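Local coordinates for Glyoxalase/bleomycin resistance protein/dioxygenase (Catenulispora acidiphila, PDB 4G6X), which probably acts as a dioxygenase or a related enzyme of the vicinal oxygen chelate superfamily, at residues A[28-33]-A[75-80]; A[50-55]-A[62-67]; A[133-138]-A[145-150]. All coordinates share one frame; numbering follows the deposited sequence.

How the contacts relate
Each of the two four-stranded mixed sheets of the chain, as in the paired beta-alpha-beta-beta-beta modules of the VOC fold, contributes to these contacts. Contacts 1 and 2 share the first sheet. Strands 61-67 and 76-81 are neighbours there, joined by bonds such as V66 N to L77 O, and the contact centres lie about 9 Å apart. Along the chain, contact 2 falls between the two segments of contact 1. Contact 3 comes later, in the second sheet and on the other side of the chain's centre. Its centre is about 18 Å from the centre of contact 1 and about 22 Å from that of contact 2. All three contacts touch the second subunit, so both sheets take part in the dimer interface.

Contact 1: residues A[28-33]-A[75-80]; sequences HLTNVF and TQLLLE
T30 and V32 meet L77 on the buried face of two parallel strands. L77 CD1 lies 3.9 Å from T30 CG2 and 4.0 Å from V32 CG2, so one methyl touches both residues. V32 and L77 also pack on Y44 of helix 37-46, and F104 of strand 102-106 touches L77. The backbones pair as a parallel ladder. L78 N bonds to T30 O at 2.8 Å, and V32 N bonds to L78 O. Strand 29-34 is outermost in its four-stranded sheet within this chain, and strand 76-81 pairs with it across a beta-alpha-beta-beta-beta module of the VOC fold. The other face, with L29, N31, F33, Q76, L78 and E80, is mixed and partly exposed, apart from the buried L78. L29 CD1 reaches L78 CB at 4.1 Å. E80 CG sits between its own backbone N and carbonyl carbon (chi1 72°), and the chain then extends beside the F33 ring. There E80 CD is 3.4 Å from F33 CE1, with the ring and carboxylate planes 32° apart. E80 OE2 receives only a weak, bent bond from N31 ND2, at 3.0 Å and 121°. At the dimer interface, T30 OG1 bonds to T30 OG1 of the second subunit, and T75 OG1 to T75 OG1 of the second subunit.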
ATOM      1  N   HIS A  28       6.421   3.537   5.339  1.00 31.27           N
ATOM      2  CA  HIS A  28       6.250   2.873   6.624  1.00 33.04           C
ATOM      3  C   HIS A  28       4.920   2.140   6.704  1.00 32.86           C
ATOM      4  O   HIS A  28       4.714   1.320   7.620  1.00 31.62           O
ATOM      5  CB  HIS A  28       6.357   3.885   7.766  1.00 35.47           C
ATOM      6  CG  HIS A  28       5.114   4.757   7.905  1.00 36.07           C
ATOM      7  ND1 HIS A  28       4.642   5.528   6.870  1.00 37.35           N
ATOM      8  CD2 HIS A  28       4.210   4.900   8.946  1.00 37.90           C
ATOM      9  CE1 HIS A  28       3.527   6.174   7.271  1.00 35.73           C
ATOM     10  NE2 HIS A  28       3.254   5.794   8.533  1.00 40.17           N
ATOM     11  N   LEU A  29       3.986   2.474   5.814  1.00 32.03           N
ATOM     12  CA  LEU A  29       2.654   1.924   5.894  1.00 31.08           C
ATOM     13  C   LEU A  29       1.991   1.602   4.542  1.00 30.97           C
ATOM     14  O   LEU A  29       2.103   2.362   3.564  1.00 29.90           O
ATOM     15  CB  LEU A  29       1.762   2.916   6.600  1.00 32.36           C
ATOM     16  CG  LEU A  29       0.341   2.574   6.980  1.00 35.10           C
ATOM     17  CD1 LEU A  29       0.370   1.564   8.121  1.00 37.36           C
ATOM     18  CD2 LEU A  29      -0.376   3.862   7.376  1.00 39.62           C
ATOM     19  N   THR A  30       1.287   0.490   4.523  1.00 29.89           N
ATOM     20  CA  THR A  30       0.440   0.134   3.378  1.00 29.09           C
ATOM     21  C   THR A  30      -0.867  -0.371   3.945  1.00 29.62           C
ATOM     22  O   THR A  30      -1.002  -0.491   5.159  1.00 29.56           O
ATOM     23  CB  THR A  30       1.105  -0.882   2.435  1.00 36.72           C
ATOM     24  OG1 THR A  30       0.368  -1.006   1.184  1.00 32.25           O
ATOM     25  CG2 THR A  30       1.243  -2.248   3.068  1.00 32.56           C
ATOM     26  N   ASN A  31      -1.879  -0.515   3.088  1.00 28.53           N
ATOM     27  CA  ASN A  31      -3.230  -0.845   3.584  1.00 32.15           C
ATOM     28  C   ASN A  31      -3.961  -1.815   2.712  1.00 28.56           C
ATOM     29  O   ASN A  31      -3.724  -1.876   1.489  1.00 29.19           O
ATOM     30  CB  ASN A  31      -4.078   0.413   3.751  1.00 33.35           C
ATOM     31  CG  ASN A  31      -4.336   1.119   2.441  1.00 34.82           C
ATOM     32  OD1 ASN A  31      -3.380   1.500   1.740  1.00 38.63           O
ATOM     33  ND2 ASN A  31      -5.591   1.252   2.059  1.00 38.46           N
ATOM     34  N   VAL A  32      -4.814  -2.609   3.336  1.00 27.12           N
ATOM     35  CA  VAL A  32      -5.848  -3.347   2.617  1.00 25.92           C
ATOM     36  C   VAL A  32      -7.181  -3.012   3.292  1.00 26.42           C
ATOM     37  O   VAL A  32      -7.278  -2.866   4.530  1.00 26.62           O
ATOM     38  CB  VAL A  32      -5.561  -4.865   2.677  1.00 29.43           C
ATOM     39  CG1 VAL A  32      -6.767  -5.701   2.308  1.00 36.90           C
ATOM     40  CG2 VAL A  32      -4.416  -5.198   1.735  1.00 31.19           C
ATOM     41  N   PHE A  33      -8.242  -2.878   2.465  1.00 26.47           N
ATOM     42  CA  PHE A  33      -9.564  -2.668   2.954  1.00 24.84           C
ATOM     43  C   PHE A  33     -10.256  -3.977   3.190  1.00 25.01           C
ATOM     44  O   PHE A  33     -10.425  -4.761   2.248  1.00 26.52           O
ATOM     45  CB  PHE A  33     -10.368  -1.855   1.915  1.00 25.72           C
ATOM     46  CG  PHE A  33      -9.876  -0.410   1.727  1.00 26.64           C
ATOM     47  CD1 PHE A  33     -10.219   0.575   2.625  1.00 30.03           C
ATOM     48  CD2 PHE A  33      -9.172  -0.052   0.628  1.00 26.66           C
ATOM     49  CE1 PHE A  33      -9.779   1.876   2.462  1.00 31.42           C
ATOM     50  CE2 PHE A  33      -8.692   1.262   0.447  1.00 30.10           C
ATOM     51  CZ  PHE A  33      -9.030   2.223   1.360  1.00 30.39           C
ATOM     52  N   THR A  75       7.828  -2.070   7.677  1.00 35.89           N
ATOM     53  CA  THR A  75       6.592  -1.546   7.138  1.00 33.32           C
ATOM     54  C   THR A  75       5.446  -2.267   7.786  1.00 32.47           C
ATOM     55  O   THR A  75       5.546  -3.466   8.036  1.00 30.05           O
ATOM     56  CB  THR A  75       6.607  -1.715   5.619  1.00 35.66           C
ATOM     57  OG1 THR A  75       7.799  -1.052   5.103  1.00 41.47           O
ATOM     58  CG2 THR A  75       5.358  -1.167   4.979  1.00 33.24           C
ATOM     59  N   GLN A  76       4.385  -1.523   8.083  1.00 29.75           N
ATOM     60  CA  GLN A  76       3.178  -2.051   8.697  1.00 29.26           C
ATOM     61  C   GLN A  76       2.051  -2.115   7.659  1.00 28.22           C
ATOM     62  O   GLN A  76       2.052  -1.337   6.719  1.00 29.37           O
ATOM     63  CB  GLN A  76       2.720  -1.137   9.824  1.00 31.39           C
ATOM     64  CG  GLN A  76       3.619  -1.213  11.029  1.00 35.65           C
ATOM     65  CD  GLN A  76       3.234  -0.214  12.115  1.00 43.86           C
ATOM     66  OE1 GLN A  76       2.047   0.033  12.383  1.00 41.20           O
ATOM     67  NE2 GLN A  76       4.245   0.300  12.804  1.00 48.07           N
ATOM     68  N   LEU A  77       1.201  -3.125   7.783  1.00 27.77           N
ATOM     69  CA  LEU A  77      -0.009  -3.273   6.972  1.00 26.48           C
ATOM     70  C   LEU A  77      -1.214  -2.951   7.839  1.00 25.13           C
ATOM     71  O   LEU A  77      -1.539  -3.632   8.838  1.00 25.44           O
ATOM     72  CB  LEU A  77      -0.116  -4.716   6.419  1.00 29.91           C
ATOM     73  CG  LEU A  77      -1.434  -5.196   5.787  1.00 28.67           C
ATOM     74  CD1 LEU A  77      -1.607  -4.450   4.471  1.00 31.19           C
ATOM     75  CD2 LEU A  77      -1.405  -6.720   5.610  1.00 27.66           C
ATOM     76  N   LEU A  78      -2.006  -1.961   7.379  1.00 27.05           N
ATOM     77  CA  LEU A  78      -3.199  -1.520   8.063  1.00 25.66           C
ATOM     78  C   LEU A  78      -4.370  -2.307   7.489  1.00 25.12           C
ATOM     79  O   LEU A  78      -4.479  -2.371   6.268  1.00 25.80           O
ATOM     80  CB  LEU A  78      -3.443  -0.015   7.759  1.00 29.30           C
ATOM     81  CG  LEU A  78      -4.698   0.621   8.359  1.00 28.41           C
ATOM     82  CD1 LEU A  78      -4.575   0.737   9.868  1.00 29.30           C
ATOM     83  CD2 LEU A  78      -4.901   1.983   7.680  1.00 29.73           C
ATOM     84  N   LEU A  79      -5.131  -2.944   8.363  1.00 24.74           N
ATOM     85  CA  LEU A  79      -6.301  -3.732   7.998  1.00 24.49           C
ATOM     86  C   LEU A  79      -7.497  -2.849   8.253  1.00 27.97           C
ATOM     87  O   LEU A  79      -8.019  -2.792   9.359  1.00 30.58           O
ATOM     88  CB  LEU A  79      -6.322  -5.035   8.783  1.00 27.63           C
ATOM     89  CG  LEU A  79      -5.083  -5.914   8.621  1.00 28.05           C
ATOM     90  CD1 LEU A  79      -5.207  -7.114   9.551  1.00 30.37           C
ATOM     91  CD2 LEU A  79      -4.836  -6.306   7.176  1.00 28.72           C
ATOM     92  N   GLU A  80      -7.870  -2.051   7.253  1.00 27.03           N
ATOM     93  CA  GLU A  80      -8.844  -0.987   7.552  1.00 26.22           C
ATOM     94  C   GLU A  80     -10.246  -1.252   7.065  1.00 27.26           C
ATOM     95  O   GLU A  80     -10.413  -2.009   6.108  1.00 26.49           O
ATOM     96  CB  GLU A  80      -8.365   0.385   7.120  1.00 39.08           C
ATOM     97  CG  GLU A  80      -8.345   0.604   5.689  1.00 37.04           C
ATOM     98  CD  GLU A  80      -7.893   2.032   5.279  1.00 35.29           C
ATOM     99  OE1 GLU A  80      -8.541   3.075   5.537  1.00 39.88           O
ATOM    100  OE2 GLU A  80      -6.860   2.055   4.616  1.00 34.60           O
TER

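Contact 2: residues A[50-55]-A[62-67]; sequences FLVKAD and RWLTVV
The beta hairpin of strands 51-58 and 61-67 holds this contact, with a salt bridge between D55 and R62 toward its turn. R62 grips the carboxylate side-on. R62 NE donates to D55 OD1 at 2.9 Å in a nearly straight bond, and R62 NH1 to D55 OD2 at 2.9 Å. The first oxygen is met on its syn side, the second from above the carboxylate plane. The two planes are 35° apart. L64 CD2 covers one guanidinium face. NH1 also forms a salt bridge with E41 of helix 37-46, so two acids share the arginine. Midway, a classic beta bulge sets K53 and A54 both opposite T65. K53 N bonds to T65 O at 2.9 Å, while A54 N makes only weak bonds to T65 O and OG1. T65 OG1 also bonds to Q76 on the next strand of the sheet. Past the bulge, L51 and V67 exchange two backbone bonds. V66 CG2 lies between the backbone N and carbonyl carbon of V66, which brings it to F50 CB at 3.6 Å. V67 O lies at the edge of the F50 ring, 3.6 Å from F50 CD1. The same ring meets F104 edge-to-face.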
ATOM      1  N   PHE A  50       1.369 -13.036   9.745  1.00 31.26           N
ATOM      2  CA  PHE A  50       1.665 -11.722  10.293  1.00 30.16           C
ATOM      3  C   PHE A  50       1.429 -11.625  11.809  1.00 30.47           C
ATOM      4  O   PHE A  50       0.692 -12.408  12.414  1.00 33.35           O
ATOM      5  CB  PHE A  50       0.895 -10.599   9.573  1.00 31.05           C
ATOM      6  CG  PHE A  50       1.214 -10.460   8.096  1.00 32.24           C
ATOM      7  CD1 PHE A  50       2.392  -9.854   7.665  1.00 35.68           C
ATOM      8  CD2 PHE A  50       0.328 -10.909   7.146  1.00 34.31           C
ATOM      9  CE1 PHE A  50       2.669  -9.709   6.316  1.00 36.67           C
ATOM     10  CE2 PHE A  50       0.581 -10.744   5.793  1.00 31.75           C
ATOM     11  CZ  PHE A  50       1.742 -10.128   5.371  1.00 32.94           C
ATOM     12  N   LEU A  51       2.105 -10.670  12.426  1.00 29.92           N
ATOM     13  CA  LEU A  51       1.966 -10.409  13.859  1.00 33.00           C
ATOM     14  C   LEU A  51       1.242  -9.089  14.066  1.00 30.65           C
ATOM     15  O   LEU A  51       1.516  -8.098  13.354  1.00 31.88           O
ATOM     16  CB  LEU A  51       3.346 -10.253  14.512  1.00 37.17           C
ATOM     17  CG  LEU A  51       4.336 -11.388  14.235  1.00 43.85           C
ATOM     18  CD1 LEU A  51       5.620 -11.084  14.996  1.00 48.23           C
ATOM     19  CD2 LEU A  51       3.746 -12.723  14.657  1.00 44.91           C
ATOM     20  N   VAL A  52       0.391  -9.029  15.080  1.00 32.09           N
ATOM     21  CA  VAL A  52      -0.243  -7.719  15.403  1.00 32.55           C
ATOM     22  C   VAL A  52       0.807  -6.733  15.937  1.00 30.56           C
ATOM     23  O   VAL A  52       1.652  -7.107  16.770  1.00 31.35           O
ATOM     24  CB  VAL A  52      -1.391  -7.885  16.419  1.00 34.83           C
ATOM     25  CG1 VAL A  52      -1.880  -6.514  16.907  1.00 34.16           C
ATOM     26  CG2 VAL A  52      -2.519  -8.674  15.773  1.00 40.63           C
ATOM     27  N   LYS A  53       0.851  -5.525  15.377  1.00 30.45           N
ATOM     28  CA  LYS A  53       1.755  -4.482  15.788  1.00 31.75           C
ATOM     29  C   LYS A  53       1.022  -3.455  16.637  1.00 33.46           C
ATOM     30  O   LYS A  53       1.393  -3.175  17.749  1.00 34.59           O
ATOM     31  CB  LYS A  53       2.394  -3.832  14.577  1.00 31.72           C
ATOM     32  CG  LYS A  53       3.305  -2.708  14.885  1.00 32.44           C
ATOM     33  CD  LYS A  53       4.530  -3.263  15.632  1.00 37.98           C
ATOM     34  CE  LYS A  53       5.657  -2.260  15.541  1.00 42.98           C
ATOM     35  NZ  LYS A  53       6.882  -2.814  16.175  1.00 43.75           N
ATOM     36  N   ALA A  54      -0.056  -2.914  16.124  1.00 30.99           N
ATOM     37  CA  ALA A  54      -0.864  -1.986  16.861  1.00 27.72           C
ATOM     38  C   ALA A  54      -2.361  -2.385  16.722  1.00 27.44           C
ATOM     39  O   ALA A  54      -2.850  -2.745  15.621  1.00 30.67           O
ATOM     40  CB  ALA A  54      -0.633  -0.571  16.386  1.00 31.22           C
ATOM     41  N   ASP A  55      -3.052  -2.275  17.849  1.00 29.01           N
ATOM     42  CA  ASP A  55      -4.509  -2.441  17.897  1.00 28.35           C
ATOM     43  C   ASP A  55      -5.083  -1.447  18.864  1.00 31.03           C
ATOM     44  O   ASP A  55      -4.989  -1.622  20.068  1.00 30.74           O
ATOM     45  CB  ASP A  55      -4.816  -3.840  18.361  1.00 28.49           C
ATOM     46  CG  ASP A  55      -6.329  -4.208  18.283  1.00 32.10           C
ATOM     47  OD1 ASP A  55      -7.184  -3.384  17.884  1.00 32.52           O
ATOM     48  OD2 ASP A  55      -6.621  -5.348  18.682  1.00 33.82           O
ATOM     49  N   ARG A  62     -11.145  -0.029  14.748  1.00 42.43           N
ATOM     50  CA  ARG A  62      -9.818  -0.063  15.257  1.00 35.05           C
ATOM     51  C   ARG A  62      -8.832   0.412  14.263  1.00 32.39           C
ATOM     52  O   ARG A  62      -8.935   0.127  13.065  1.00 31.59           O
ATOM     53  CB  ARG A  62      -9.434  -1.528  15.542  1.00 35.60           C
ATOM     54  CG  ARG A  62     -10.327  -2.178  16.536  1.00 39.29           C
ATOM     55  CD  ARG A  62     -10.592  -3.600  16.139  1.00 40.03           C
ATOM     56  NE  ARG A  62      -9.479  -4.439  16.508  1.00 35.07           N
ATOM     57  CZ  ARG A  62      -9.457  -5.753  16.311  1.00 37.19           C
ATOM     58  NH1 ARG A  62      -8.424  -6.468  16.741  1.00 38.73           N
ATOM     59  NH2 ARG A  62     -10.445  -6.358  15.654  1.00 36.61           N
ATOM     60  N   TRP A  63      -7.748   1.024  14.790  1.00 28.77           N
ATOM     61  CA  TRP A  63      -6.523   1.123  14.049  1.00 28.97           C
ATOM     62  C   TRP A  63      -5.792  -0.149  14.319  1.00 31.09           C
ATOM     63  O   TRP A  63      -5.349  -0.369  15.414  1.00 33.37           O
ATOM     64  CB  TRP A  63      -5.678   2.308  14.575  1.00 29.93           C
ATOM     65  CG  TRP A  63      -4.333   2.437  13.910  1.00 30.20           C
ATOM     66  CD1 TRP A  63      -3.103   1.926  14.336  1.00 31.76           C
ATOM     67  CD2 TRP A  63      -4.038   3.139  12.678  1.00 31.10           C
ATOM     68  NE1 TRP A  63      -2.117   2.262  13.454  1.00 32.00           N
ATOM     69  CE2 TRP A  63      -2.608   2.993  12.448  1.00 31.55           C
ATOM     70  CE3 TRP A  63      -4.790   3.915  11.802  1.00 35.09           C
ATOM     71  CZ2 TRP A  63      -1.985   3.556  11.339  1.00 33.83           C
ATOM     72  CZ3 TRP A  63      -4.151   4.476  10.684  1.00 38.80           C
ATOM     73  CH2 TRP A  63      -2.787   4.316  10.473  1.00 35.35           C
ATOM     74  N   LEU A  64      -5.708  -0.994  13.303  1.00 27.64           N
ATOM     75  CA  LEU A  64      -5.136  -2.335  13.421  1.00 28.10           C
ATOM     76  C   LEU A  64      -4.075  -2.532  12.364  1.00 27.60           C
ATOM     77  O   LEU A  64      -4.386  -2.572  11.134  1.00 29.01           O
ATOM     78  CB  LEU A  64      -6.296  -3.298  13.190  1.00 24.74           C
ATOM     79  CG  LEU A  64      -5.906  -4.770  13.212  1.00 29.41           C
ATOM     80  CD1 LEU A  64      -5.292  -5.165  14.558  1.00 31.74           C
ATOM     81  CD2 LEU A  64      -7.139  -5.630  12.827  1.00 31.72           C
ATOM     82  N   THR A  65      -2.817  -2.694  12.793  1.00 27.24           N
ATOM     83  CA  THR A  65      -1.777  -2.953  11.851  1.00 25.64           C
ATOM     84  C   THR A  65      -1.108  -4.268  12.210  1.00 26.79           C
ATOM     85  O   THR A  65      -1.070  -4.650  13.371  1.00 30.08           O
ATOM     86  CB  THR A  65      -0.719  -1.852  11.814  1.00 27.82           C
ATOM     87  OG1 THR A  65      -0.149  -1.750  13.125  1.00 28.47           O
ATOM     88  CG2 THR A  65      -1.350  -0.550  11.451  1.00 29.17           C
ATOM     89  N   VAL A  66      -0.558  -4.900  11.185  1.00 27.15           N
ATOM     90  CA  VAL A  66       0.291  -6.092  11.344  1.00 29.32           C
ATOM     91  C   VAL A  66       1.652  -5.929  10.669  1.00 28.90           C
ATOM     92  O   VAL A  66       1.867  -5.060   9.833  1.00 29.69           O
ATOM     93  CB  VAL A  66      -0.443  -7.349  10.796  1.00 29.88           C
ATOM     94  CG1 VAL A  66      -1.765  -7.600  11.541  1.00 27.76           C
ATOM     95  CG2 VAL A  66      -0.641  -7.305   9.285  1.00 30.58           C
ATOM     96  N   VAL A  67       2.625  -6.769  11.057  1.00 30.58           N
ATOM     97  CA  VAL A  67       3.957  -6.705  10.503  1.00 30.35           C
ATOM     98  C   VAL A  67       4.419  -8.131  10.227  1.00 31.36           C
ATOM     99  O   VAL A  67       3.869  -9.090  10.805  1.00 31.21           O
ATOM    100  CB  VAL A  67       4.957  -6.081  11.470  1.00 30.45           C
ATOM    101  CG1 VAL A  67       4.743  -4.592  11.606  1.00 30.25           C
ATOM    102  CG2 VAL A  67       4.880  -6.750  12.826  1.00 32.92           C
TER

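Contact 3: residues A[133-138]-A[145-150]; sequences VVTAIL and LIQLMQ
L138 packs against I146 and L148 on one face of this antiparallel pair. Its CG stands between the backbone N and carbonyl carbon (chi1 65°), which turns the two methyls across the neighbouring strand. L138 CD1 comes within 3.8 Å of I146 CB, and L138 CD2 within 4.0 Å of L148 CD2. On the face of T135 and M149, I137 CG2 meets L145 CB at 3.8 Å. At the end of the pair, CE of the selenomethionine M149 meets V133 CG1 at 3.6 Å. Between these two apolar contacts lie T135 and Q147. A water joins them, 2.8 Å from T135 OG1 and accepting a bond from Q147 NE2. Backbone bonds fix the register: A136 and L148 exchange a pair, as do L138 and I146. V134 O takes a further bond from Q150 N at 2.7 Å. In the second shell, Q125 NE2 bonds to T135 OG1 and S103 OG to Q147 OE1, which helps to place both ends of the water bridge. The hairpin forms the middle of its sheet, with strand 123-129 beside 134-139 and strand 102-106 beside 145-150. Helix 109-118 packs on A136 and L148, and helix 37-46 covers L138 and I146 through F43 and Y44.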
ATOM      1  N   VAL A 133       9.359 -13.215 -12.193  1.00 59.16           N
ATOM      2  CA  VAL A 133       8.771 -13.632 -10.907  1.00 58.53           C
ATOM      3  C   VAL A 133       7.868 -14.810 -11.116  1.00 50.29           C
ATOM      4  O   VAL A 133       7.332 -15.003 -12.207  1.00 56.19           O
ATOM      5  CB  VAL A 133       7.928 -12.535 -10.232  1.00 58.31           C
ATOM      6  CG1 VAL A 133       8.831 -11.541  -9.513  1.00 62.23           C
ATOM      7  CG2 VAL A 133       7.018 -11.857 -11.255  1.00 57.73           C
ATOM      8  N   VAL A 134       7.743 -15.595 -10.053  1.00 45.81           N
ATOM      9  CA  VAL A 134       6.731 -16.645  -9.928  1.00 45.16           C
ATOM     10  C   VAL A 134       5.682 -16.088  -8.982  1.00 44.72           C
ATOM     11  O   VAL A 134       6.043 -15.532  -7.952  1.00 41.39           O
ATOM     12  CB  VAL A 134       7.317 -17.929  -9.333  1.00 48.15           C
ATOM     13  CG1 VAL A 134       6.265 -19.027  -9.281  1.00 48.25           C
ATOM     14  CG2 VAL A 134       8.527 -18.363 -10.161  1.00 54.49           C
ATOM     15  N   THR A 135       4.412 -16.196  -9.358  1.00 41.33           N
ATOM     16  CA  THR A 135       3.329 -15.583  -8.560  1.00 41.36           C
ATOM     17  C   THR A 135       2.242 -16.610  -8.245  1.00 40.77           C
ATOM     18  O   THR A 135       2.100 -17.634  -8.922  1.00 40.56           O
ATOM     19  CB  THR A 135       2.643 -14.395  -9.277  1.00 39.84           C
ATOM     20  OG1 THR A 135       1.913 -14.850 -10.430  1.00 45.41           O
ATOM     21  CG2 THR A 135       3.615 -13.361  -9.667  1.00 42.92           C
ATOM     22  N   ALA A 136       1.480 -16.318  -7.188  1.00 36.79           N
ATOM     23  CA  ALA A 136       0.250 -17.042  -6.839  1.00 35.83           C
ATOM     24  C   ALA A 136      -0.753 -16.026  -6.306  1.00 34.35           C
ATOM     25  O   ALA A 136      -0.359 -14.978  -5.794  1.00 33.49           O
ATOM     26  CB  ALA A 136       0.490 -18.128  -5.794  1.00 43.07           C
ATOM     27  N   ILE A 137      -2.036 -16.348  -6.397  1.00 33.56           N
ATOM     28  CA  ILE A 137      -3.071 -15.415  -5.934  1.00 31.52           C
ATOM     29  C   ILE A 137      -4.042 -16.149  -5.015  1.00 31.47           C
ATOM     30  O   ILE A 137      -4.543 -17.229  -5.361  1.00 32.74           O
ATOM     31  CB  ILE A 137      -3.799 -14.772  -7.102  1.00 34.07           C
ATOM     32  CG1 ILE A 137      -2.804 -13.963  -7.927  1.00 39.96           C
ATOM     33  CG2 ILE A 137      -4.949 -13.875  -6.598  1.00 33.28           C
ATOM     34  CD1 ILE A 137      -3.397 -13.359  -9.160  1.00 46.03           C
ATOM     35  N   LEU A 138      -4.242 -15.561  -3.834  1.00 30.15           N
ATOM     36  CA  LEU A 138      -5.129 -16.126  -2.825  1.00 31.81           C
ATOM     37  C   LEU A 138      -6.279 -15.183  -2.441  1.00 30.85           C
ATOM     38  O   LEU A 138      -6.200 -13.974  -2.666  1.00 29.05           O
ATOM     39  CB  LEU A 138      -4.355 -16.580  -1.560  1.00 32.30           C
ATOM     40  CG  LEU A 138      -3.663 -15.469  -0.746  1.00 32.51           C
ATOM     41  CD1 LEU A 138      -4.553 -14.943   0.367  1.00 33.12           C
ATOM     42  CD2 LEU A 138      -2.393 -16.001  -0.085  1.00 33.62           C
ATOM     43  N   LEU A 145      -8.223 -10.164  -3.301  1.00 25.09           N
ATOM     44  CA  LEU A 145      -7.256 -11.142  -3.761  1.00 26.96           C
ATOM     45  C   LEU A 145      -5.894 -10.602  -3.348  1.00 31.45           C
ATOM     46  O   LEU A 145      -5.666  -9.385  -3.388  1.00 28.04           O
ATOM     47  CB  LEU A 145      -7.333 -11.284  -5.298  1.00 27.93           C
ATOM     48  CG  LEU A 145      -8.664 -11.848  -5.879  1.00 28.73           C
ATOM     49  CD1 LEU A 145      -8.699 -11.803  -7.380  1.00 31.65           C
ATOM     50  CD2 LEU A 145      -8.933 -13.279  -5.383  1.00 31.06           C
ATOM     51  N   ILE A 146      -4.984 -11.507  -3.003  1.00 28.11           N
ATOM     52  CA  ILE A 146      -3.694 -11.137  -2.462  1.00 28.53           C
ATOM     53  C   ILE A 146      -2.697 -11.911  -3.274  1.00 30.67           C
ATOM     54  O   ILE A 146      -2.877 -13.124  -3.466  1.00 29.11           O
ATOM     55  CB  ILE A 146      -3.550 -11.567  -1.005  1.00 30.49           C
ATOM     56  CG1 ILE A 146      -4.558 -10.816  -0.118  1.00 33.62           C
ATOM     57  CG2 ILE A 146      -2.127 -11.335  -0.481  1.00 29.54           C
ATOM     58  CD1 ILE A 146      -4.440  -9.295  -0.134  1.00 33.14           C
ATOM     59  N   GLN A 147      -1.708 -11.214  -3.795  1.00 28.77           N
ATOM     60  CA  GLN A 147      -0.655 -11.872  -4.559  1.00 32.20           C
ATOM     61  C   GLN A 147       0.575 -12.184  -3.695  1.00 32.53           C
ATOM     62  O   GLN A 147       1.066 -11.324  -2.949  1.00 32.39           O
ATOM     63  CB  GLN A 147      -0.282 -10.995  -5.763  1.00 33.71           C
ATOM     64  CG  GLN A 147       0.668 -11.594  -6.775  1.00 34.42           C
ATOM     65  CD  GLN A 147       1.035 -10.604  -7.856  1.00 38.99           C
ATOM     66  OE1 GLN A 147       1.549  -9.520  -7.591  1.00 46.77           O
ATOM     67  NE2 GLN A 147       0.792 -10.977  -9.052  1.00 46.47           N
ATOM     68  N   LEU A 148       1.067 -13.414  -3.864  1.00 32.05           N
ATOM     69  CA  LEU A 148       2.403 -13.824  -3.446  1.00 32.99           C
ATOM     70  C   LEU A 148       3.366 -13.794  -4.620  1.00 34.60           C
ATOM     71  O   LEU A 148       3.069 -14.246  -5.720  1.00 33.40           O
ATOM     72  CB  LEU A 148       2.363 -15.229  -2.926  1.00 36.35           C
ATOM     73  CG  LEU A 148       1.896 -15.533  -1.502  1.00 40.34           C
ATOM     74  CD1 LEU A 148       1.237 -14.436  -0.742  1.00 40.37           C
ATOM     75  CD2 LEU A 148       1.270 -16.926  -1.323  1.00 43.85           C
HETATM   76  N   MSE A 149       4.542 -13.250  -4.375  1.00 33.70           N
HETATM   77  CA  MSE A 149       5.546 -13.048  -5.415  1.00 37.73           C
HETATM   78  C   MSE A 149       6.855 -13.642  -4.977  1.00 42.37           C
HETATM   79  O   MSE A 149       7.411 -13.272  -3.918  1.00 40.01           O
HETATM   80  CB  MSE A 149       5.861 -11.574  -5.656  1.00 40.97           C
HETATM   81  CG  MSE A 149       4.668 -10.739  -6.180  1.00 44.02           C
HETATM   82 SE   MSE A 149       5.065  -8.819  -6.629  1.00 66.03          SE
HETATM   83  CE  MSE A 149       6.730  -9.370  -7.487  1.00 43.51           C
ATOM     84  N   GLN A 150       7.437 -14.474  -5.833  1.00 43.55           N
ATOM     85  CA  GLN A 150       8.680 -15.121  -5.391  1.00 47.41           C
ATOM     86  C   GLN A 150       9.885 -14.278  -5.676  1.00 57.68           C
ATOM     87  O   GLN A 150      10.249 -14.010  -6.835  1.00 53.54           O
ATOM     88  CB  GLN A 150       8.863 -16.539  -5.879  1.00 48.46           C
ATOM     89  CG  GLN A 150      10.146 -17.125  -5.277  1.00 52.22           C
ATOM     90  CD  GLN A 150      10.299 -18.584  -5.583  1.00 50.92           C
ATOM     91  OE1 GLN A 150       9.833 -19.449  -4.851  1.00 49.73           O
ATOM     92  NE2 GLN A 150      11.001 -18.866  -6.658  1.00 58.88           N
TER
HETATM   93  O   HOH W   1      -0.067 -12.930 -10.912  1.00 54.60           O